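PDB 1PCH: phosphocarrier protein HPr from Mycoplasma capricolum, which carries phosphoryl groups, on a phosphohistidine intermediate, as the general, non-sugar-specific component of the phosphoenolpyruvate-dependent sugar phosphotransferase system. Local coordinates for residues T79-T83 against A84-G88. Sequence-based numbering, arbitrary orientation.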
ATOM      1  N   THR A  79       6.219  -1.173   6.281  1.00 14.76           N
ATOM      2  CA  THR A  79       4.928  -1.384   6.892  1.00 16.50           C
ATOM      3  C   THR A  79       4.249  -2.652   6.373  1.00 14.83           C
ATOM      4  O   THR A  79       3.665  -3.404   7.157  1.00 19.05           O
ATOM      5  CB  THR A  79       3.981  -0.180   6.724  1.00 19.21           C
ATOM      6  OG1 THR A  79       4.598   0.923   7.432  1.00 19.94           O
ATOM      7  CG2 THR A  79       2.659  -0.451   7.474  1.00 19.67           C
ATOM      8  N   MET A  80       4.332  -2.866   5.065  1.00 15.35           N
ATOM      9  CA  MET A  80       3.714  -4.065   4.496  1.00 15.63           C
ATOM     10  C   MET A  80       4.376  -5.343   5.001  1.00 17.99           C
ATOM     11  O   MET A  80       3.724  -6.340   5.223  1.00 20.06           O
ATOM     12  CB  MET A  80       3.782  -4.038   2.964  1.00 13.49           C
ATOM     13  CG  MET A  80       2.842  -2.931   2.463  1.00 16.03           C
ATOM     14  SD  MET A  80       2.801  -2.903   0.662  1.00 24.74           S
ATOM     15  CE  MET A  80       1.450  -1.711   0.440  1.00 38.67           C
ATOM     16  N   ILE A  81       5.694  -5.238   5.150  1.00 18.19           N
ATOM     17  CA  ILE A  81       6.449  -6.384   5.627  1.00 23.43           C
ATOM     18  C   ILE A  81       6.072  -6.648   7.079  1.00 25.15           C
ATOM     19  O   ILE A  81       5.796  -7.765   7.489  1.00 24.82           O
ATOM     20  CB  ILE A  81       7.957  -6.124   5.510  1.00 24.28           C
ATOM     21  CG1 ILE A  81       8.442  -6.271   4.074  1.00 24.71           C
ATOM     22  CG2 ILE A  81       8.729  -7.044   6.461  1.00 30.91           C
ATOM     23  CD1 ILE A  81       9.631  -5.495   3.671  1.00 27.28           C
ATOM     24  N   ASP A  82       6.073  -5.540   7.827  1.00 25.14           N
ATOM     25  CA  ASP A  82       5.765  -5.648   9.249  1.00 25.62           C
ATOM     26  C   ASP A  82       4.369  -6.198   9.468  1.00 26.64           C
ATOM     27  O   ASP A  82       4.069  -6.806  10.478  1.00 34.42           O
ATOM     28  CB  ASP A  82       5.860  -4.269   9.911  1.00 29.91           C
ATOM     29  CG  ASP A  82       7.276  -3.829  10.199  1.00 32.09           C
ATOM     30  OD1 ASP A  82       8.220  -4.581   9.918  1.00 28.84           O
ATOM     31  OD2 ASP A  82       7.436  -2.625  10.562  1.00 39.19           O
ATOM     32  N   THR A  83       3.431  -5.850   8.566  1.00 24.06           N
ATOM     33  CA  THR A  83       2.062  -6.331   8.837  1.00 25.23           C
ATOM     34  C   THR A  83       1.901  -7.719   8.196  1.00 22.93           C
ATOM     35  O   THR A  83       0.848  -8.334   8.227  1.00 27.41           O
ATOM     36  CB  THR A  83       1.022  -5.339   8.390  1.00 26.76           C
ATOM     37  OG1 THR A  83       1.187  -4.991   7.011  1.00 28.21           O
ATOM     38  CG2 THR A  83       1.018  -4.067   9.210  1.00 18.50           C
ATOM     39  N   ALA A  84       2.987  -8.237   7.647  1.00 23.64           N
ATOM     40  CA  ALA A  84       2.929  -9.570   7.013  1.00 25.74           C
ATOM     41  C   ALA A  84       2.062  -9.566   5.785  1.00 25.43           C
ATOM     42  O   ALA A  84       1.479 -10.572   5.358  1.00 30.07           O
ATOM     43  CB  ALA A  84       2.483 -10.615   8.039  1.00 25.95           C
ATOM     44  N   LEU A  85       1.903  -8.399   5.130  1.00 20.34           N
ATOM     45  CA  LEU A  85       1.053  -8.392   3.932  1.00 17.34           C
ATOM     46  C   LEU A  85       1.795  -8.977   2.732  1.00 22.16           C
ATOM     47  O   LEU A  85       1.249  -9.442   1.744  1.00 24.38           O
ATOM     48  CB  LEU A  85       0.709  -6.929   3.620  1.00 16.90           C
ATOM     49  CG  LEU A  85      -0.402  -6.701   2.607  1.00 21.89           C
ATOM     50  CD1 LEU A  85      -1.740  -7.252   3.104  1.00 21.07           C
ATOM     51  CD2 LEU A  85      -0.589  -5.137   2.447  1.00 27.88           C
ATOM     52  N   ILE A  86       3.101  -8.785   2.767  1.00 19.03           N
ATOM     53  CA  ILE A  86       4.002  -9.177   1.740  1.00 18.52           C
ATOM     54  C   ILE A  86       5.195  -9.857   2.424  1.00 23.95           C
ATOM     55  O   ILE A  86       5.288  -9.762   3.655  1.00 21.68           O
ATOM     56  CB  ILE A  86       4.486  -8.028   0.829  1.00 21.54           C
ATOM     57  CG1 ILE A  86       5.523  -7.090   1.463  1.00 22.81           C
ATOM     58  CG2 ILE A  86       3.290  -7.242   0.322  1.00 22.94           C
ATOM     59  CD1 ILE A  86       6.101  -6.086   0.508  1.00 21.60           C
ATOM     60  N   GLN A  87       6.014 -10.472   1.622  1.00 25.71           N
ATOM     61  CA  GLN A  87       7.224 -11.118   2.163  1.00 31.92           C
ATOM     62  C   GLN A  87       8.391 -10.191   2.093  1.00 30.99           C
ATOM     63  O   GLN A  87       8.595  -9.397   1.165  1.00 30.67           O
ATOM     64  CB  GLN A  87       7.406 -12.456   1.490  1.00 36.13           C
ATOM     65  CG  GLN A  87       6.215 -13.399   1.883  1.00 44.43           C
ATOM     66  CD  GLN A  87       6.628 -14.844   1.659  1.00 50.10           C
ATOM     67  OE1 GLN A  87       6.185 -15.740   2.368  1.00 59.94           O
ATOM     68  NE2 GLN A  87       7.501 -15.019   0.684  1.00 55.05           N
ATOM     69  N   GLY A  88       9.209 -10.178   3.166  1.00 35.12           N
ATOM     70  CA  GLY A  88      10.348  -9.233   3.066  1.00 38.59           C
ATOM     71  C   GLY A  88      11.477  -9.883   2.248  1.00 40.98           C
ATOM     72  O   GLY A  88      11.330 -11.070   1.896  1.00 38.54           O
ATOM     73  OXT GLY A  88      12.488  -9.193   2.009  1.00 30.75           O
TER
HETATM   74  O   HOH W   1       6.599  -9.905   6.153  0.90 26.82           O
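L85 N donates to M80 O at 2.8 Å, the carbonyl facing the donor almost head-on (C=O...N angle 165°), while A84 N reaches I81 O from well above the carbonyl plane. Together with the positive phi of A84 (66°), this pair of bonds back into the last turn defines a Schellman motif, which closes helix 69-82, after which residues 84-88 run on without regular helix or strand. A water extends the link: it donates to I81 O and also to I86 O, so I81 O receives both the A84 amide and the water. One residue before M80, T79 O is gripped twice by T83, by its backbone N and by OG1 at 2.9 Å, from opposite faces of the carbonyl plane. With chi1 at 55°, OG1 lies between the backbone N and the carbonyl carbon of T83, which lets it turn back to T79 O while passing alongside L85 CB. In the open-faced beta-sandwich of HPr, where helices pack on one face of a four-stranded antiparallel sheet, the tail returns beside the sheet, as the backbone bonding of L85 with T8 and the touch of I86 on A5 of strand 2-6 attest; the L85 side chain lies about 5 Å from that of the active-site H14 and touches L13. M80 and L85 meet at an oblique angle through CG and CD2, 4.1 Å apart, and the extended M80 chain continues toward F3, I60 and I62 of the sheet. I86 fits against two residues of the helix: its CG1 is 3.8 Å from M80 CB and 4.0 Å from I81 CG1. At the end of the tail, G88 CA lies 3.7 Å from CG1 in the ethyl branch of I81.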